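Local coordinates for protein dual function macrocyclase-peptidase POPB (Galerina marginata, PDB 5N4B) that cleaves peptide bonds after proline and closes peptides into macrocycles during biosynthesis of the amanitin toxins, at residues 77-86 / 97-105; 421-429 / 503-511. The protein carries 1 engineered substitution. All coordinates share one frame; numbering follows the deposited sequence. Where two conformers were deposited one is given.

Contact 1: 77-86 / 97-105; sequences RASRNYAKFS and YWFYNRGLQ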
loop_
_atom_site.group_PDB
_atom_site.type_symbol
_atom_site.label_atom_id
_atom_site.label_comp_id
_atom_site.label_asym_id
_atom_site.label_seq_id
_atom_site.Cartn_x
_atom_site.Cartn_y
_atom_site.Cartn_z
ATOM N N ARG A 77 -5.241 -1.426 -22.227
ATOM C CA ARG A 77 -6.379 -2.293 -21.942
ATOM C C ARG A 77 -6.074 -3.724 -22.335
ATOM O O ARG A 77 -6.331 -4.650 -21.570
ATOM C CB ARG A 77 -7.593 -1.786 -22.706
ATOM C CG ARG A 77 -8.915 -2.409 -22.276
ATOM C CD ARG A 77 -10.110 -1.944 -23.121
ATOM N NE ARG A 77 -10.264 -0.458 -23.177
ATOM C CZ ARG A 77 -9.978 0.299 -24.202
ATOM N NH1 ARG A 77 -9.508 -0.205 -25.339
ATOM N NH2 ARG A 77 -10.193 1.605 -24.116
ATOM N N ALA A 78 -5.473 -3.918 -23.514
ATOM C CA ALA A 78 -5.126 -5.277 -23.931
ATOM C C ALA A 78 -4.116 -5.902 -22.985
ATOM O O ALA A 78 -4.206 -7.088 -22.659
ATOM C CB ALA A 78 -4.627 -5.268 -25.369
ATOM N N SER A 79 -3.150 -5.113 -22.532
ATOM C CA SER A 79 -2.121 -5.648 -21.644
ATOM C C SER A 79 -2.687 -6.098 -20.308
ATOM O O SER A 79 -2.097 -6.969 -19.670
ATOM C CB SER A 79 -0.989 -4.634 -21.450
ATOM O OG SER A 79 -1.267 -3.683 -20.464
ATOM N N ARG A 80 -3.794 -5.537 -19.867
ATOM C CA ARG A 80 -4.455 -5.907 -18.610
ATOM C C ARG A 80 -5.447 -7.047 -18.795
ATOM O O ARG A 80 -5.906 -7.613 -17.815
ATOM C CB ARG A 80 -5.182 -4.686 -18.031
ATOM C CG ARG A 80 -4.270 -3.591 -17.549
ATOM C CD ARG A 80 -3.906 -3.688 -16.127
ATOM N NE ARG A 80 -5.087 -3.669 -15.251
ATOM C CZ ARG A 80 -5.219 -2.907 -14.175
ATOM N NH1 ARG A 80 -6.336 -2.983 -13.480
ATOM N NH2 ARG A 80 -4.225 -2.107 -13.783
ATOM N N ASN A 81 -5.770 -7.409 -20.028
ATOM C CA ASN A 81 -6.884 -8.328 -20.290
ATOM C C ASN A 81 -6.394 -9.772 -20.292
ATOM O O ASN A 81 -6.295 -10.447 -21.326
ATOM C CB ASN A 81 -7.531 -7.962 -21.611
ATOM C CG ASN A 81 -8.869 -8.635 -21.799
ATOM O OD1 ASN A 81 -9.441 -9.158 -20.862
ATOM N ND2 ASN A 81 -9.376 -8.595 -23.012
ATOM N N TYR A 82 -6.117 -10.248 -19.065
ATOM C CA TYR A 82 -5.744 -11.647 -18.856
ATOM C C TYR A 82 -6.288 -12.082 -17.500
ATOM O O TYR A 82 -6.409 -11.266 -16.580
ATOM C CB TYR A 82 -4.214 -11.896 -18.907
ATOM C CG TYR A 82 -3.405 -11.109 -17.918
ATOM C CD1 TYR A 82 -2.881 -9.866 -18.258
ATOM C CD2 TYR A 82 -3.131 -11.606 -16.652
ATOM C CE1 TYR A 82 -2.129 -9.137 -17.377
ATOM C CE2 TYR A 82 -2.368 -10.845 -15.752
ATOM C CZ TYR A 82 -1.867 -9.641 -16.121
ATOM O OH TYR A 82 -1.095 -8.960 -15.202
ATOM N N ALA A 83 -6.617 -13.366 -17.388
ATOM C CA ALA A 83 -7.183 -13.914 -16.166
ATOM C C ALA A 83 -6.194 -13.812 -15.022
ATOM O O ALA A 83 -4.989 -14.004 -15.181
ATOM C CB ALA A 83 -7.513 -15.388 -16.398
ATOM N N LYS A 84 -6.717 -13.438 -13.845
ATOM C CA LYS A 84 -5.904 -13.278 -12.632
ATOM C C LYS A 84 -6.527 -14.058 -11.491
ATOM O O LYS A 84 -7.735 -14.248 -11.442
ATOM C CB LYS A 84 -5.734 -11.813 -12.238
ATOM C CG LYS A 84 -4.912 -11.098 -13.309
ATOM C CD LYS A 84 -4.897 -9.628 -13.115
ATOM C CE LYS A 84 -6.042 -8.929 -13.791
ATOM N NZ LYS A 84 -5.776 -8.747 -15.234
ATOM N N PHE A 85 -5.698 -14.511 -10.563
ATOM C CA PHE A 85 -6.154 -15.389 -9.497
ATOM C C PHE A 85 -5.218 -15.282 -8.305
ATOM O O PHE A 85 -4.058 -14.895 -8.423
ATOM C CB PHE A 85 -6.248 -16.859 -9.942
ATOM C CG PHE A 85 -5.209 -17.240 -10.914
ATOM C CD1 PHE A 85 -3.912 -17.477 -10.518
ATOM C CD2 PHE A 85 -5.536 -17.265 -12.250
ATOM C CE1 PHE A 85 -2.912 -17.770 -11.519
ATOM C CE2 PHE A 85 -4.578 -17.567 -13.218
ATOM C CZ PHE A 85 -3.292 -17.808 -12.828
ATOM N N SER A 86 -5.761 -15.597 -7.143
ATOM C CA SER A 86 -5.014 -15.629 -5.894
ATOM C C SER A 86 -4.592 -17.040 -5.558
ATOM O O SER A 86 -5.008 -18.015 -6.171
ATOM C CB SER A 86 -5.874 -15.092 -4.738
ATOM O OG SER A 86 -6.891 -16.050 -4.366
ATOM N N TYR A 97 -10.959 -22.059 -1.502
ATOM C CA TYR A 97 -11.545 -20.791 -1.926
ATOM C C TYR A 97 -10.443 -19.880 -2.450
ATOM O O TYR A 97 -9.360 -19.802 -1.865
ATOM C CB TYR A 97 -12.235 -20.123 -0.739
ATOM C CG TYR A 97 -13.413 -20.847 -0.182
ATOM C CD1 TYR A 97 -13.261 -22.056 0.526
ATOM C CD2 TYR A 97 -14.689 -20.348 -0.361
ATOM C CE1 TYR A 97 -14.376 -22.721 1.060
ATOM C CE2 TYR A 97 -15.792 -20.995 0.186
ATOM C CZ TYR A 97 -15.607 -22.187 0.889
ATOM O OH TYR A 97 -16.717 -22.823 1.432
ATOM N N TRP A 98 -10.717 -19.159 -3.527
ATOM C CA TRP A 98 -9.708 -18.313 -4.132
ATOM C C TRP A 98 -10.404 -17.205 -4.913
ATOM O O TRP A 98 -11.552 -17.349 -5.356
ATOM C CB TRP A 98 -8.776 -19.119 -5.076
ATOM C CG TRP A 98 -9.430 -19.637 -6.297
ATOM C CD1 TRP A 98 -9.417 -19.056 -7.545
ATOM C CD2 TRP A 98 -10.223 -20.830 -6.423
ATOM N NE1 TRP A 98 -10.176 -19.811 -8.425
ATOM C CE2 TRP A 98 -10.678 -20.897 -7.762
ATOM C CE3 TRP A 98 -10.607 -21.824 -5.541
ATOM C CZ2 TRP A 98 -11.453 -21.956 -8.238
ATOM C CZ3 TRP A 98 -11.382 -22.871 -6.023
ATOM C CH2 TRP A 98 -11.810 -22.908 -7.338
ATOM N N PHE A 99 -9.685 -16.109 -5.124
ATOM C CA PHE A 99 -10.193 -15.013 -5.958
ATOM C C PHE A 99 -9.794 -15.214 -7.409
ATOM O O PHE A 99 -8.706 -15.687 -7.727
ATOM C CB PHE A 99 -9.672 -13.648 -5.467
ATOM C CG PHE A 99 -10.309 -13.201 -4.201
ATOM C CD1 PHE A 99 -11.530 -12.553 -4.223
ATOM C CD2 PHE A 99 -9.676 -13.425 -2.999
ATOM C CE1 PHE A 99 -12.119 -12.142 -3.047
ATOM C CE2 PHE A 99 -10.256 -12.982 -1.826
ATOM C CZ PHE A 99 -11.483 -12.342 -1.864
ATOM N N TYR A 100 -10.712 -14.836 -8.285
ATOM C CA TYR A 100 -10.575 -14.983 -9.728
ATOM C C TYR A 100 -11.138 -13.757 -10.423
ATOM O O TYR A 100 -12.248 -13.335 -10.096
ATOM C CB TYR A 100 -11.302 -16.251 -10.255
ATOM C CG TYR A 100 -11.314 -16.420 -11.764
ATOM C CD1 TYR A 100 -10.135 -16.562 -12.477
ATOM C CD2 TYR A 100 -12.478 -16.374 -12.464
ATOM C CE1 TYR A 100 -10.142 -16.691 -13.844
ATOM C CE2 TYR A 100 -12.494 -16.521 -13.846
ATOM C CZ TYR A 100 -11.306 -16.657 -14.493
ATOM O OH TYR A 100 -11.370 -16.793 -15.874
ATOM N N ASN A 101 -10.368 -13.169 -11.344
ATOM C CA ASN A 101 -10.788 -12.049 -12.184
ATOM C C ASN A 101 -10.691 -12.523 -13.630
ATOM O O ASN A 101 -9.636 -12.985 -14.062
ATOM C CB ASN A 101 -9.867 -10.858 -11.937
ATOM C CG ASN A 101 -10.428 -9.571 -12.474
ATOM O OD1 ASN A 101 -10.802 -9.495 -13.646
ATOM N ND2 ASN A 101 -10.516 -8.554 -11.624
ATOM N N ARG A 102 -11.784 -12.393 -14.370
ATOM C CA ARG A 102 -11.799 -12.783 -15.771
ATOM C C ARG A 102 -10.811 -11.990 -16.608
ATOM O O ARG A 102 -10.416 -12.468 -17.685
ATOM C CB ARG A 102 -13.215 -12.655 -16.354
ATOM C CG ARG A 102 -14.197 -13.640 -15.747
ATOM C CD ARG A 102 -15.686 -13.246 -15.978
ATOM N NE ARG A 102 -16.065 -13.199 -17.388
ATOM C CZ ARG A 102 -16.542 -14.245 -18.059
ATOM N NH1 ARG A 102 -16.731 -15.424 -17.499
ATOM N NH2 ARG A 102 -16.884 -14.084 -19.332
ATOM N N GLY A 103 -10.439 -10.794 -16.166
ATOM C CA GLY A 103 -9.401 -9.992 -16.813
ATOM C C GLY A 103 -9.501 -8.514 -16.491
ATOM O O GLY A 103 -8.521 -7.898 -16.073
ATOM N N LEU A 104 -10.699 -7.946 -16.699
ATOM C CA LEU A 104 -10.938 -6.518 -16.579
ATOM C C LEU A 104 -12.030 -6.202 -15.582
ATOM O O LEU A 104 -12.564 -5.091 -15.594
ATOM C CB LEU A 104 -11.243 -5.903 -17.937
ATOM C CG LEU A 104 -10.108 -6.015 -18.969
ATOM C CD1 LEU A 104 -10.585 -5.610 -20.350
ATOM C CD2 LEU A 104 -8.892 -5.234 -18.548
ATOM N N GLN A 105 -12.386 -7.133 -14.707
ATOM C CA GLN A 105 -13.410 -6.840 -13.698
ATOM C C GLN A 105 -12.865 -5.890 -12.645
ATOM O O GLN A 105 -11.699 -5.956 -12.237
ATOM C CB GLN A 105 -13.922 -8.143 -13.061
ATOM C CG GLN A 105 -14.564 -9.138 -14.037
ATOM C CD GLN A 105 -14.952 -10.357 -13.319
ATOM O OE1 GLN A 105 -14.179 -11.299 -13.193
ATOM N NE2 GLN A 105 -16.194 -10.396 -12.861
HETATM O O HOH W 1 -7.281 -5.485 -15.149
HETATM O O HOH W 2 -8.493 -5.287 -12.893
HETATM O O HOH W 3 -9.091 -11.880 -19.988
#

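Contact 2: 421-429 / 503-511; sequences LSGFNTPGT and SADPFFSPI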
loop_
_atom_site.group_PDB
_atom_site.type_symbol
_atom_site.label_atom_id
_atom_site.label_comp_id
_atom_site.label_asym_id
_atom_site.label_seq_id
_atom_site.Cartn_x
_atom_site.Cartn_y
_atom_site.Cartn_z
ATOM N N LEU A 421 4.543 -15.279 -5.704
ATOM C CA LEU A 421 5.813 -14.805 -6.255
ATOM C C LEU A 421 5.509 -13.884 -7.427
ATOM O O LEU A 421 4.761 -14.263 -8.342
ATOM C CB LEU A 421 6.669 -15.998 -6.747
ATOM C CG LEU A 421 6.873 -17.090 -5.696
ATOM C CD1 LEU A 421 7.566 -18.246 -6.363
ATOM C CD2 LEU A 421 7.652 -16.585 -4.499
ATOM N N SER A 422 6.097 -12.702 -7.427
ATOM C CA SER A 422 5.967 -11.814 -8.585
ATOM C C SER A 422 7.166 -10.891 -8.655
ATOM O O SER A 422 7.940 -10.778 -7.713
ATOM C CB SER A 422 4.677 -11.010 -8.565
ATOM O OG SER A 422 4.727 -9.972 -7.595
ATOM N N GLY A 423 7.328 -10.231 -9.792
ATOM C CA GLY A 423 8.425 -9.316 -9.969
ATOM C C GLY A 423 8.303 -8.640 -11.310
ATOM O O GLY A 423 7.281 -8.743 -11.976
ATOM N N PHE A 424 9.330 -7.890 -11.681
ATOM C CA PHE A 424 9.198 -7.031 -12.842
ATOM C C PHE A 424 8.850 -7.789 -14.103
ATOM O O PHE A 424 8.121 -7.238 -14.956
ATOM C CB PHE A 424 10.472 -6.198 -13.051
ATOM C CG PHE A 424 10.746 -5.222 -11.940
ATOM C CD1 PHE A 424 9.902 -4.191 -11.673
ATOM C CD2 PHE A 424 11.897 -5.352 -11.180
ATOM C CE1 PHE A 424 10.122 -3.303 -10.670
ATOM C CE2 PHE A 424 12.158 -4.456 -10.181
ATOM C CZ PHE A 424 11.293 -3.432 -9.906
ATOM N N ASN A 425 9.325 -9.024 -14.233
ATOM C CA ASN A 425 8.982 -9.886 -15.370
ATOM C C ASN A 425 8.388 -11.228 -14.945
ATOM O O ASN A 425 8.401 -12.179 -15.726
ATOM C CB ASN A 425 10.170 -10.050 -16.297
ATOM C CG ASN A 425 11.343 -10.706 -15.630
ATOM O OD1 ASN A 425 11.195 -11.400 -14.621
ATOM N ND2 ASN A 425 12.539 -10.475 -16.181
ATOM N N THR A 426 7.798 -11.297 -13.746
ATOM C CA THR A 426 7.120 -12.495 -13.252
ATOM C C THR A 426 5.683 -12.097 -12.923
ATOM O O THR A 426 5.443 -11.430 -11.900
ATOM C CB THR A 426 7.785 -13.109 -12.023
ATOM O OG1 THR A 426 9.108 -13.517 -12.372
ATOM C CG2 THR A 426 6.983 -14.306 -11.514
ATOM N N PRO A 427 4.700 -12.454 -13.753
ATOM C CA PRO A 427 3.344 -11.941 -13.540
ATOM C C PRO A 427 2.639 -12.390 -12.270
ATOM O O PRO A 427 1.822 -11.649 -11.737
ATOM C CB PRO A 427 2.588 -12.441 -14.781
ATOM C CG PRO A 427 3.561 -12.966 -15.714
ATOM C CD PRO A 427 4.903 -13.082 -15.078
ATOM N N GLY A 428 2.907 -13.599 -11.795
ATOM C CA GLY A 428 2.284 -14.111 -10.594
ATOM C C GLY A 428 2.288 -15.603 -10.587
ATOM O O GLY A 428 1.494 -16.257 -11.265
ATOM N N THR A 429 3.185 -16.174 -9.809
ATOM C CA THR A 429 3.322 -17.603 -9.668
ATOM C C THR A 429 2.876 -17.988 -8.266
ATOM O O THR A 429 3.221 -17.319 -7.274
ATOM C CB THR A 429 4.757 -17.997 -9.885
ATOM O OG1 THR A 429 5.073 -17.701 -11.257
ATOM C CG2 THR A 429 4.995 -19.493 -9.609
ATOM N N SER A 503 9.167 -0.577 1.546
ATOM C CA SER A 503 10.172 -1.013 0.589
ATOM C C SER A 503 9.649 -0.886 -0.836
ATOM O O SER A 503 8.512 -1.280 -1.142
ATOM C CB SER A 503 10.551 -2.459 0.880
ATOM O OG SER A 503 11.326 -2.513 2.062
ATOM N N ALA A 504 10.507 -0.350 -1.711
ATOM C CA ALA A 504 10.140 -0.196 -3.124
ATOM C C ALA A 504 10.493 -1.492 -3.837
ATOM O O ALA A 504 11.492 -1.618 -4.537
ATOM C CB ALA A 504 10.823 1.017 -3.743
ATOM N N ASP A 505 9.646 -2.505 -3.593
ATOM C CA ASP A 505 9.879 -3.893 -4.006
ATOM C C ASP A 505 9.561 -4.128 -5.488
ATOM O O ASP A 505 8.684 -3.466 -6.058
ATOM C CB ASP A 505 8.944 -4.825 -3.249
ATOM C CG ASP A 505 9.315 -5.053 -1.827
ATOM O OD1 ASP A 505 10.494 -4.884 -1.470
ATOM O OD2 ASP A 505 8.396 -5.439 -1.079
ATOM N N PRO A 506 10.174 -5.127 -6.112
ATOM C CA PRO A 506 9.740 -5.557 -7.456
ATOM C C PRO A 506 8.258 -5.856 -7.491
ATOM O O PRO A 506 7.677 -6.340 -6.531
ATOM C CB PRO A 506 10.556 -6.826 -7.700
ATOM C CG PRO A 506 11.805 -6.648 -6.816
ATOM C CD PRO A 506 11.294 -5.919 -5.594
ATOM N N PHE A 507 7.650 -5.583 -8.639
ATOM C CA PHE A 507 6.231 -5.810 -8.869
ATOM C C PHE A 507 6.031 -5.958 -10.365
ATOM O O PHE A 507 6.843 -5.487 -11.170
ATOM C CB PHE A 507 5.381 -4.686 -8.282
ATOM C CG PHE A 507 5.560 -3.365 -8.952
ATOM C CD1 PHE A 507 6.561 -2.536 -8.606
ATOM C CD2 PHE A 507 4.656 -2.940 -9.912
ATOM C CE1 PHE A 507 6.715 -1.296 -9.232
ATOM C CE2 PHE A 507 4.795 -1.683 -10.521
ATOM C CZ PHE A 507 5.832 -0.890 -10.177
ATOM N N PHE A 508 4.922 -6.589 -10.736
ATOM C CA PHE A 508 4.568 -6.787 -12.147
ATOM C C PHE A 508 3.510 -5.769 -12.573
ATOM O O PHE A 508 2.438 -5.686 -11.956
ATOM C CB PHE A 508 4.025 -8.184 -12.412
ATOM C CG PHE A 508 3.841 -8.463 -13.852
ATOM C CD1 PHE A 508 4.920 -8.759 -14.655
ATOM C CD2 PHE A 508 2.567 -8.451 -14.418
ATOM C CE1 PHE A 508 4.742 -8.997 -16.014
ATOM C CE2 PHE A 508 2.405 -8.670 -15.767
ATOM C CZ PHE A 508 3.460 -8.942 -16.541
ATOM N N SER A 509 3.801 -5.016 -13.628
ATOM C CA SER A 509 2.843 -4.092 -14.212
ATOM C C SER A 509 2.816 -4.277 -15.720
ATOM O O SER A 509 3.785 -3.890 -16.398
ATOM C CB SER A 509 3.250 -2.665 -13.906
ATOM O OG SER A 509 2.403 -1.775 -14.679
ATOM N N PRO A 510 1.760 -4.853 -16.298
ATOM C CA PRO A 510 1.726 -5.000 -17.755
ATOM C C PRO A 510 1.666 -3.666 -18.451
ATOM O O PRO A 510 2.175 -3.571 -19.564
ATOM C CB PRO A 510 0.465 -5.851 -18.011
ATOM C CG PRO A 510 -0.391 -5.569 -16.780
ATOM C CD PRO A 510 0.599 -5.461 -15.633
ATOM N N ILE A 511 1.088 -2.641 -17.834
ATOM C CA ILE A 511 1.071 -1.333 -18.480
ATOM C C ILE A 511 2.483 -0.773 -18.587
ATOM O O ILE A 511 2.869 -0.227 -19.630
ATOM C CB ILE A 511 0.105 -0.402 -17.739
ATOM C CG1 ILE A 511 -1.355 -0.864 -18.042
ATOM C CG2 ILE A 511 0.378 1.070 -18.068
ATOM C CD1 ILE A 511 -2.448 0.022 -17.497
HETATM O O HOH W 4 3.360 -7.771 -8.609
HETATM O O HOH W 5 6.589 -4.984 -14.347
#

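Contact 1: 77-86 / 97-105
Lys84 bends back from the start of its strand and grips Gly103 across the contact, so that one amine ties the turn before its strand to the loop that follows strand 96-101. The side chain bends at chi3 (-88°) and chi4 (-80°), which carries NZ to within 3.0 Å of Gly103 O, on a lone pair of that carbonyl. The same NZ donates to Tyr82 O at 2.9 Å and stands over the centre of the Tyr82 ring. On the same sheet face, Asn101 turns its amide along its own segment: OD1 takes the N-H groups of Gly103 and Gln105, the first making an Asx turn. Strands 84-90 and 96-101 form the first hairpin of a four-stranded antiparallel propeller blade, and helix 68-80 leads into it; Asn101 N to Lys84 O is 2.8 Å. Ser86 pairs with Phe99 twice: its N donates to Phe99 O, and its OG accepts from Phe99 N at 2.9 Å, beside the edge of the Phe99 ring. Leu104 crosses Asn81 at about a right angle, its CG 3.7 Å from Asn81 OD1. Gly103 O thus takes the Lys84 ammonium directly and Arg80 NE through a water, and the two positive charges would probably polarise that carbonyl.

Contact 2: 421-429 / 503-511
Two phenylalanine rings, one from each segment, each receive a CA of the other segment on a face. Over Phe424 lies the backbone of 503-511: Pro506 CA stands 3.9 Å from the ring centroid, 23° off the normal, and Phe507 N lies over the same face, offset toward the rim. The Phe508 ring takes Pro427 CA on one face, 3.6 Å from its centroid, and has Gly423 O at its edge, near the plane. A chi1 of -172°, with CG opposite the backbone N, lays the Phe508 ring against Pro427; Phe508 CB lies 3.3 Å from Gly423 O. Phe424 also turns its own edge to the face of Phe507, an offset edge-to-face pair with planes at 60°. The hairpin itself, strands 416-423 and 426-434, closes through a type I turn from Gly423 to Thr426; it belongs to a four-stranded antiparallel propeller blade, whereas 503-511 comes from the peptidase domain and leads into helix 510-519, N-capped by Ser509. Polar links between the segments pass through water: one bridges Ser422 OG and Phe508 N, and another donates to Phe424 O and Phe507 O while accepting from Ser509 N. Phe424 CA adds a CA-H...O contact to Phe507 O, 3.3 Å away.

In the fold
The two contacts lie about 15 Å apart, centre to centre, on the same side of the chain's centre. Contact 1 comes first in the chain and joins the end of helix 68-80 to the opening hairpin of one antiparallel sheet, 84-90 and 96-101. Contact 2 follows, setting a hairpin of another four-stranded sheet against the loop that leads into helix 510-519 in the alpha/beta-hydrolase domain, and so crosses the junction between propeller and catalytic domain. The two meet directly: Ser79 and Tyr82 pack on Pro510, and Tyr82 also touches Phe508, which brings the segment 77-86 to the same junction. Both approach the bound peptide, consistent with a substrate enclosed between the domains of this closed form.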